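Local coordinates for protein BexL (Amycolatopsis orientalis, PDB 4XRW) that probably dehydrates, cyclises and aromatises polyketide chains as a di-domain aromatase/cyclase of the BE-7585A biosynthetic pathway, at residues P254-L259 with E304-A309. Numbering follows the deposited sequence.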
# COMPACT_ATOMS: atom_id res chain seq x y z
N PRO A 254 -4.65 -14.01 0.12
CA PRO A 254 -4.87 -15.38 -0.30
C PRO A 254 -3.58 -15.97 -0.87
O PRO A 254 -2.62 -15.22 -1.11
CB PRO A 254 -5.93 -15.25 -1.38
CG PRO A 254 -5.69 -13.97 -1.98
CD PRO A 254 -5.20 -13.07 -0.87
N ALA A 255 -3.57 -17.28 -1.08
CA ALA A 255 -2.34 -17.96 -1.48
C ALA A 255 -1.74 -17.43 -2.78
O ALA A 255 -0.53 -17.46 -2.92
CB ALA A 255 -2.60 -19.47 -1.61
N LEU A 256 -2.57 -16.94 -3.70
CA LEU A 256 -2.09 -16.51 -5.04
C LEU A 256 -1.51 -15.11 -5.15
O LEU A 256 -0.93 -14.76 -6.18
CB LEU A 256 -3.21 -16.60 -6.08
CG LEU A 256 -3.70 -17.93 -6.65
CD1 LEU A 256 -4.62 -17.65 -7.83
CD2 LEU A 256 -2.52 -18.84 -7.06
N MET A 257 -1.69 -14.28 -4.12
CA MET A 257 -1.22 -12.90 -4.19
C MET A 257 -0.21 -12.62 -3.09
O MET A 257 -0.41 -12.97 -1.93
CB MET A 257 -2.41 -11.90 -4.09
CG MET A 257 -3.46 -12.01 -5.18
SD MET A 257 -4.69 -10.68 -5.14
CE MET A 257 -5.46 -11.09 -3.61
N THR A 258 0.90 -12.00 -3.47
CA THR A 258 1.84 -11.48 -2.50
C THR A 258 1.53 -10.02 -2.17
O THR A 258 1.94 -9.53 -1.12
CB THR A 258 3.27 -11.58 -3.01
OG1 THR A 258 3.37 -10.89 -4.25
CG2 THR A 258 3.64 -13.00 -3.23
N LEU A 259 0.82 -9.34 -3.06
CA LEU A 259 0.40 -7.96 -2.83
C LEU A 259 -0.90 -7.71 -3.55
O LEU A 259 -1.11 -8.19 -4.66
CB LEU A 259 1.47 -6.97 -3.32
CG LEU A 259 1.04 -5.49 -3.28
CD1 LEU A 259 1.95 -4.68 -2.41
CD2 LEU A 259 0.91 -4.90 -4.66
N GLU A 304 -5.12 -14.18 -15.05
CA GLU A 304 -6.49 -13.99 -15.51
C GLU A 304 -7.49 -14.42 -14.45
O GLU A 304 -8.55 -13.82 -14.31
CB GLU A 304 -6.73 -14.74 -16.82
CG GLU A 304 -6.07 -14.07 -18.04
CD GLU A 304 -6.47 -12.61 -18.20
OE1 GLU A 304 -7.57 -12.34 -18.75
OE2 GLU A 304 -5.69 -11.71 -17.78
N PHE A 305 -7.16 -15.44 -13.68
CA PHE A 305 -8.07 -15.92 -12.64
C PHE A 305 -8.26 -14.80 -11.63
O PHE A 305 -9.39 -14.46 -11.25
CB PHE A 305 -7.50 -17.17 -11.98
CG PHE A 305 -8.31 -17.70 -10.83
CD1 PHE A 305 -9.38 -18.55 -11.05
CD2 PHE A 305 -7.97 -17.39 -9.53
CE1 PHE A 305 -10.10 -19.06 -10.00
CE2 PHE A 305 -8.69 -17.90 -8.47
CZ PHE A 305 -9.76 -18.74 -8.70
N VAL A 306 -7.15 -14.23 -11.20
CA VAL A 306 -7.18 -13.18 -10.20
C VAL A 306 -7.85 -11.94 -10.80
O VAL A 306 -8.72 -11.36 -10.17
CB VAL A 306 -5.75 -12.85 -9.68
CG1 VAL A 306 -5.75 -11.59 -8.87
CG2 VAL A 306 -5.23 -14.00 -8.81
N ARG A 307 -7.46 -11.57 -12.02
CA ARG A 307 -7.97 -10.38 -12.68
C ARG A 307 -9.48 -10.45 -12.87
O ARG A 307 -10.17 -9.44 -12.69
CB ARG A 307 -7.32 -10.16 -14.04
CG ARG A 307 -7.82 -8.89 -14.72
CD ARG A 307 -7.35 -8.73 -16.16
NE ARG A 307 -7.91 -7.50 -16.73
CZ ARG A 307 -7.23 -6.55 -17.37
NH1 ARG A 307 -5.92 -6.67 -17.57
NH2 ARG A 307 -7.86 -5.47 -17.83
N THR A 308 -10.00 -11.60 -13.25
CA THR A 308 -11.45 -11.67 -13.44
C THR A 308 -12.20 -11.61 -12.11
O THR A 308 -13.21 -10.93 -12.03
CB THR A 308 -11.89 -12.94 -14.21
OG1 THR A 308 -11.49 -14.13 -13.52
CG2 THR A 308 -11.31 -12.91 -15.62
N ALA A 309 -11.72 -12.28 -11.07
CA ALA A 309 -12.39 -12.24 -9.79
C ALA A 309 -12.47 -10.79 -9.27
O ALA A 309 -13.54 -10.32 -8.89
CB ALA A 309 -11.69 -13.14 -8.79
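Val306 meets the 254-259 corner with both of its methyl groups, one for each of two neighbouring side chains. Its CG2 lies 3.8 Å from Leu256 CD1, the two side chains running past one another in opposite senses, while CG1 lies 4.0 Å from Met257 SD. With CG1 anti to the backbone N (chi1 168°) and CG2 beside it, the two methyls diverge, one to each partner. Met257 CG stands anti to the carbonyl carbon and chi2 is extended (-172°), which carries SD out to the valine; the bend at chi3 turns the terminal methyl CE aside. Leu256, Met257 and Val306 are all buried, and this is the close-packed part of the contact. The second domain has the helix-grip fold, in which a curved antiparallel sheet wraps round a long C-terminal helix; here the turn leading into strand 257-268, and the first residue of that strand, meet helix 299-326 near its N-terminal end. The turn is a type I beta turn, Pro254 to Met257, its Met257 N hydrogen-bonded to Pro254 O at 3.3 Å. Leu256 also packs on Ile289 and Val292 of helix 289-293, and Met257 on Val282 of the adjacent strand. Just beyond, a classic beta bulge pairs Thr258 and Leu259 both with Val283 of strand 274-284. On the looser side is Phe305, an exposed residue whose ring is touched by a single methyl of the corner: Leu256 CD1 approaches it obliquely, 3.8 Å from CD2 and 4.1 Å from CE2, the leucine and phenylalanine side chains crossing at about a right angle.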